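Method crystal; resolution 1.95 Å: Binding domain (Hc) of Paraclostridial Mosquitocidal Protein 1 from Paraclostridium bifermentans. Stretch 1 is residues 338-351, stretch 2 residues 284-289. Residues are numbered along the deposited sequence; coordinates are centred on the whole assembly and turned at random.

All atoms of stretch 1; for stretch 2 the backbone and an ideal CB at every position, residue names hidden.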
# COMPACT_ATOMS: atom_id res chain seq x y z
N LYS A 338 12.46 4.54 -19.57
CA LYS A 338 12.39 4.06 -20.93
C LYS A 338 10.92 3.79 -21.29
O LYS A 338 10.19 3.09 -20.56
CB LYS A 338 13.22 2.78 -21.05
CG LYS A 338 13.18 2.06 -22.39
CD LYS A 338 13.95 0.75 -22.31
CE LYS A 338 13.51 -0.30 -23.31
NZ LYS A 338 13.91 -1.66 -22.88
N PHE A 339 10.53 4.33 -22.43
CA PHE A 339 9.19 4.17 -22.94
C PHE A 339 9.14 2.94 -23.85
O PHE A 339 9.63 2.97 -24.98
CB PHE A 339 8.78 5.46 -23.64
CG PHE A 339 8.36 6.54 -22.68
CD1 PHE A 339 9.23 7.02 -21.72
CD2 PHE A 339 7.08 7.07 -22.74
CE1 PHE A 339 8.84 8.01 -20.83
CE2 PHE A 339 6.68 8.05 -21.84
CZ PHE A 339 7.56 8.52 -20.89
N GLU A 340 8.51 1.88 -23.34
CA GLU A 340 8.45 0.54 -23.93
C GLU A 340 7.74 0.54 -25.30
O GLU A 340 8.08 -0.28 -26.16
CB GLU A 340 7.71 -0.40 -22.97
CG GLU A 340 8.47 -0.68 -21.68
CD GLU A 340 9.78 -1.44 -21.87
OE1 GLU A 340 9.73 -2.65 -22.19
OE2 GLU A 340 10.86 -0.82 -21.69
N ASN A 341 6.75 1.41 -25.49
CA ASN A 341 6.01 1.52 -26.76
C ASN A 341 6.98 1.87 -27.91
O ASN A 341 6.73 1.52 -29.04
CB ASN A 341 4.89 2.56 -26.72
CG ASN A 341 3.69 2.17 -25.89
OD1 ASN A 341 3.62 1.08 -25.33
ND2 ASN A 341 2.72 3.07 -25.79
N TYR A 342 8.06 2.58 -27.59
CA TYR A 342 9.01 3.08 -28.58
C TYR A 342 10.28 2.22 -28.65
O TYR A 342 11.04 2.32 -29.61
CB TYR A 342 9.40 4.51 -28.24
CG TYR A 342 8.30 5.52 -28.43
CD1 TYR A 342 8.08 6.09 -29.67
CD2 TYR A 342 7.48 5.91 -27.38
CE1 TYR A 342 7.08 7.03 -29.86
CE2 TYR A 342 6.46 6.84 -27.55
CZ TYR A 342 6.27 7.40 -28.80
OH TYR A 342 5.30 8.33 -29.02
N GLY A 343 10.56 1.46 -27.60
CA GLY A 343 11.67 0.54 -27.59
C GLY A 343 12.97 1.19 -27.16
O GLY A 343 13.69 0.60 -26.36
N ASN A 344 13.31 2.36 -27.69
CA ASN A 344 14.65 2.93 -27.50
C ASN A 344 14.62 4.40 -27.06
O ASN A 344 15.67 5.06 -27.03
CB ASN A 344 15.49 2.77 -28.78
CG ASN A 344 14.97 3.58 -29.95
OD1 ASN A 344 13.78 3.86 -30.04
ND2 ASN A 344 15.87 3.96 -30.86
N LEU A 345 13.44 4.94 -26.72
CA LEU A 345 13.35 6.32 -26.29
C LEU A 345 13.27 6.40 -24.75
O LEU A 345 12.64 5.53 -24.12
CB LEU A 345 12.13 6.98 -26.95
CG LEU A 345 12.12 6.96 -28.49
CD1 LEU A 345 11.06 7.91 -29.02
CD2 LEU A 345 13.48 7.32 -29.06
N ILE A 346 13.90 7.45 -24.19
CA ILE A 346 13.90 7.73 -22.76
C ILE A 346 13.41 9.17 -22.50
O ILE A 346 13.41 10.05 -23.39
CB ILE A 346 15.28 7.48 -22.13
CG1 ILE A 346 16.37 8.36 -22.73
CG2 ILE A 346 15.65 6.00 -22.20
CD1 ILE A 346 17.65 8.38 -21.92
N LEU A 347 12.94 9.39 -21.27
CA LEU A 347 12.46 10.68 -20.83
C LEU A 347 13.67 11.57 -20.64
O LEU A 347 14.55 11.24 -19.86
CB LEU A 347 11.69 10.51 -19.52
CG LEU A 347 11.04 11.76 -18.94
CD1 LEU A 347 9.91 12.23 -19.82
CD2 LEU A 347 10.53 11.48 -17.52
N THR A 348 13.74 12.68 -21.38
CA THR A 348 14.88 13.59 -21.27
C THR A 348 14.45 14.99 -21.70
O THR A 348 13.29 15.23 -22.03
CB THR A 348 16.07 13.02 -22.05
OG1 THR A 348 17.24 13.75 -21.67
CG2 THR A 348 15.87 13.06 -23.55
N LEU A 349 15.38 15.93 -21.63
CA LEU A 349 15.17 17.26 -22.16
C LEU A 349 15.72 17.29 -23.57
O LEU A 349 16.65 16.55 -23.91
CB LEU A 349 15.84 18.32 -21.28
CG LEU A 349 15.12 18.63 -19.96
CD1 LEU A 349 16.07 19.26 -18.96
CD2 LEU A 349 13.93 19.53 -20.20
N PRO A 350 15.18 18.18 -24.43
CA PRO A 350 15.77 18.39 -25.75
C PRO A 350 17.02 19.27 -25.61
O PRO A 350 17.21 19.98 -24.60
CB PRO A 350 14.64 19.11 -26.49
CG PRO A 350 13.97 19.93 -25.41
CD PRO A 350 14.06 19.09 -24.15
N MET A 351 17.87 19.20 -26.65
CA MET A 351 19.06 19.99 -26.78
C MET A 351 18.71 21.47 -26.63
O MET A 351 17.86 21.97 -27.36
CB MET A 351 19.67 19.74 -28.16
CG MET A 351 20.86 20.60 -28.47
SD MET A 351 21.50 20.16 -30.10
CE MET A 351 22.46 18.71 -29.67
N UNK A 284 11.21 18.31 -33.87
CA UNK A 284 11.46 16.94 -34.29
C UNK A 284 11.08 15.92 -33.22
O UNK A 284 11.59 14.81 -33.26
CB UNK A 284 12.93 16.77 -34.66
N UNK A 285 10.14 16.28 -32.32
CA UNK A 285 10.08 15.67 -30.97
C UNK A 285 8.74 15.00 -30.67
O UNK A 285 7.67 15.48 -31.02
CB UNK A 285 10.35 16.74 -29.91
N UNK A 286 8.84 13.88 -29.94
CA UNK A 286 7.74 13.29 -29.18
C UNK A 286 7.72 13.87 -27.76
O UNK A 286 8.74 13.88 -27.07
CB UNK A 286 7.87 11.77 -29.14
N UNK A 287 6.54 14.33 -27.34
CA UNK A 287 6.31 14.90 -26.02
C UNK A 287 5.43 13.95 -25.21
O UNK A 287 4.33 13.61 -25.64
CB UNK A 287 5.67 16.28 -26.13
N UNK A 288 5.85 13.51 -23.99
CA UNK A 288 4.93 12.80 -23.10
C UNK A 288 4.02 13.83 -22.42
O UNK A 288 4.44 14.96 -22.16
CB UNK A 288 5.69 11.97 -22.06
N UNK A 289 2.78 13.44 -22.12
CA UNK A 289 1.86 14.29 -21.37
C UNK A 289 0.91 13.41 -20.54
O UNK A 289 0.73 12.23 -20.84
CB UNK A 289 1.07 15.20 -22.31

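Stretch 1 folds back on itself: Phe339 N donates to Leu345 O (3.0 Å), and the turn between them is held by Tyr342 N to Phe339 O (3.1 Å) and Gly343 N to Phe339 O (3.2 Å). Phe339, Tyr342 and Leu345 all direct CA-to-CB toward stretch 2, so what stretch 1 offers is largely apolar and aromatic. No hydrogen bond crosses between the stretches, and each position is best judged by packing.

Position 284 has phi/psi of -92/25, which excludes few residue types, and nothing of stretch 1 lies within 5.5 Å of its ideal CB. The visible atoms leave the choice open; the deposited residue is Gly284.

At position 285 the backbone is extended (-122/143) and CA-to-CB points sideways, again with no atom of stretch 1 within 5.5 Å of the ideal CB. A short side chain would make no contact, whereas a long one, polar or apolar, could extend as far as Pro350, whose CA lies 8.2 Å from the CA of position 285. Glu285 takes the long route: with chi1 and chi2 both m, its end comes nearer, and OE2 lies 4.2 Å from Pro350 CB. This is simple packing, and OE2 finds its hydrogen bond elsewhere in the structure.

Position 286 points toward stretch 1. Its ideal CB is 4.3 Å from Tyr342 OH and 5.0 Å from Leu345 CD1, so a side chain starting here meets an aromatic ring and a leucine methyl. A large apolar or aromatic group would suit, and a flat ring could serve both neighbours. Tyr286 does so. The edge of Tyr342 is directed at its face, with centroids 5.0 Å apart and planes at 63°; Tyr342 CE1 sits over that face, 3.7 Å from Tyr286 CD2. Leu345 CD1 packs against Tyr286 CD1 at 4.0 Å. At 64 Å², its covered area is the largest in either stretch.

Position 287 points away, as strand alternation predicts, and its ideal CB has no neighbour from stretch 1 within 5.5 Å. Many residues would fit. Tyr287 brings its end nearer, but its OH stays 5.4 Å from Pro350 CG.

Position 288 turns back toward stretch 1, its ideal CB 4.1 Å from Phe339 CE2 and 4.8 Å from Leu347 CD1. A compact apolar residue such as valine, isoleucine or proline would suit, and the phi of -79° is compatible with proline. Pro288 places CB 4.1 Å from Phe339 CE2 and CG 3.7 Å from Leu347 CD1.

Position 289 is extended (-150/158) and out of reach of stretch 1, which sets no preference. Tyr289 CE1, its nearest side-chain atom, is 8.4 Å from Tyr342 OH.

Stretch 2 (284-289) GEYYPY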
# COMPACT_ATOMS: atom_id res chain seq x y z
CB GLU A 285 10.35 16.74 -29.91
CG GLU A 285 11.71 17.41 -30.04
CD GLU A 285 12.93 16.54 -29.77
OE1 GLU A 285 12.77 15.39 -29.28
OE2 GLU A 285 14.04 17.01 -30.05
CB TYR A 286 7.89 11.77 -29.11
CG TYR A 286 8.03 11.07 -30.44
CD1 TYR A 286 9.27 10.90 -31.02
CD2 TYR A 286 6.92 10.55 -31.09
CE1 TYR A 286 9.41 10.25 -32.23
CE2 TYR A 286 7.05 9.88 -32.29
CZ TYR A 286 8.30 9.73 -32.87
OH TYR A 286 8.45 9.08 -34.06
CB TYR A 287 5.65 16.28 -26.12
CG TYR A 287 6.55 17.39 -26.56
CD1 TYR A 287 6.92 17.55 -27.89
CD2 TYR A 287 7.08 18.29 -25.65
CE1 TYR A 287 7.76 18.58 -28.30
CE2 TYR A 287 7.92 19.32 -26.04
CZ TYR A 287 8.26 19.47 -27.37
OH TYR A 287 9.11 20.49 -27.73
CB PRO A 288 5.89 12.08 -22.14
CG PRO A 288 7.06 13.05 -22.03
CD PRO A 288 7.19 13.66 -23.42
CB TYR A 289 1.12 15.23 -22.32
CG TYR A 289 0.14 14.56 -23.25
CD1 TYR A 289 0.57 13.95 -24.42
CD2 TYR A 289 -1.21 14.52 -22.97
CE1 TYR A 289 -0.31 13.31 -25.27
CE2 TYR A 289 -2.11 13.89 -23.81
CZ TYR A 289 -1.66 13.28 -24.97
OH TYR A 289 -2.55 12.66 -25.80
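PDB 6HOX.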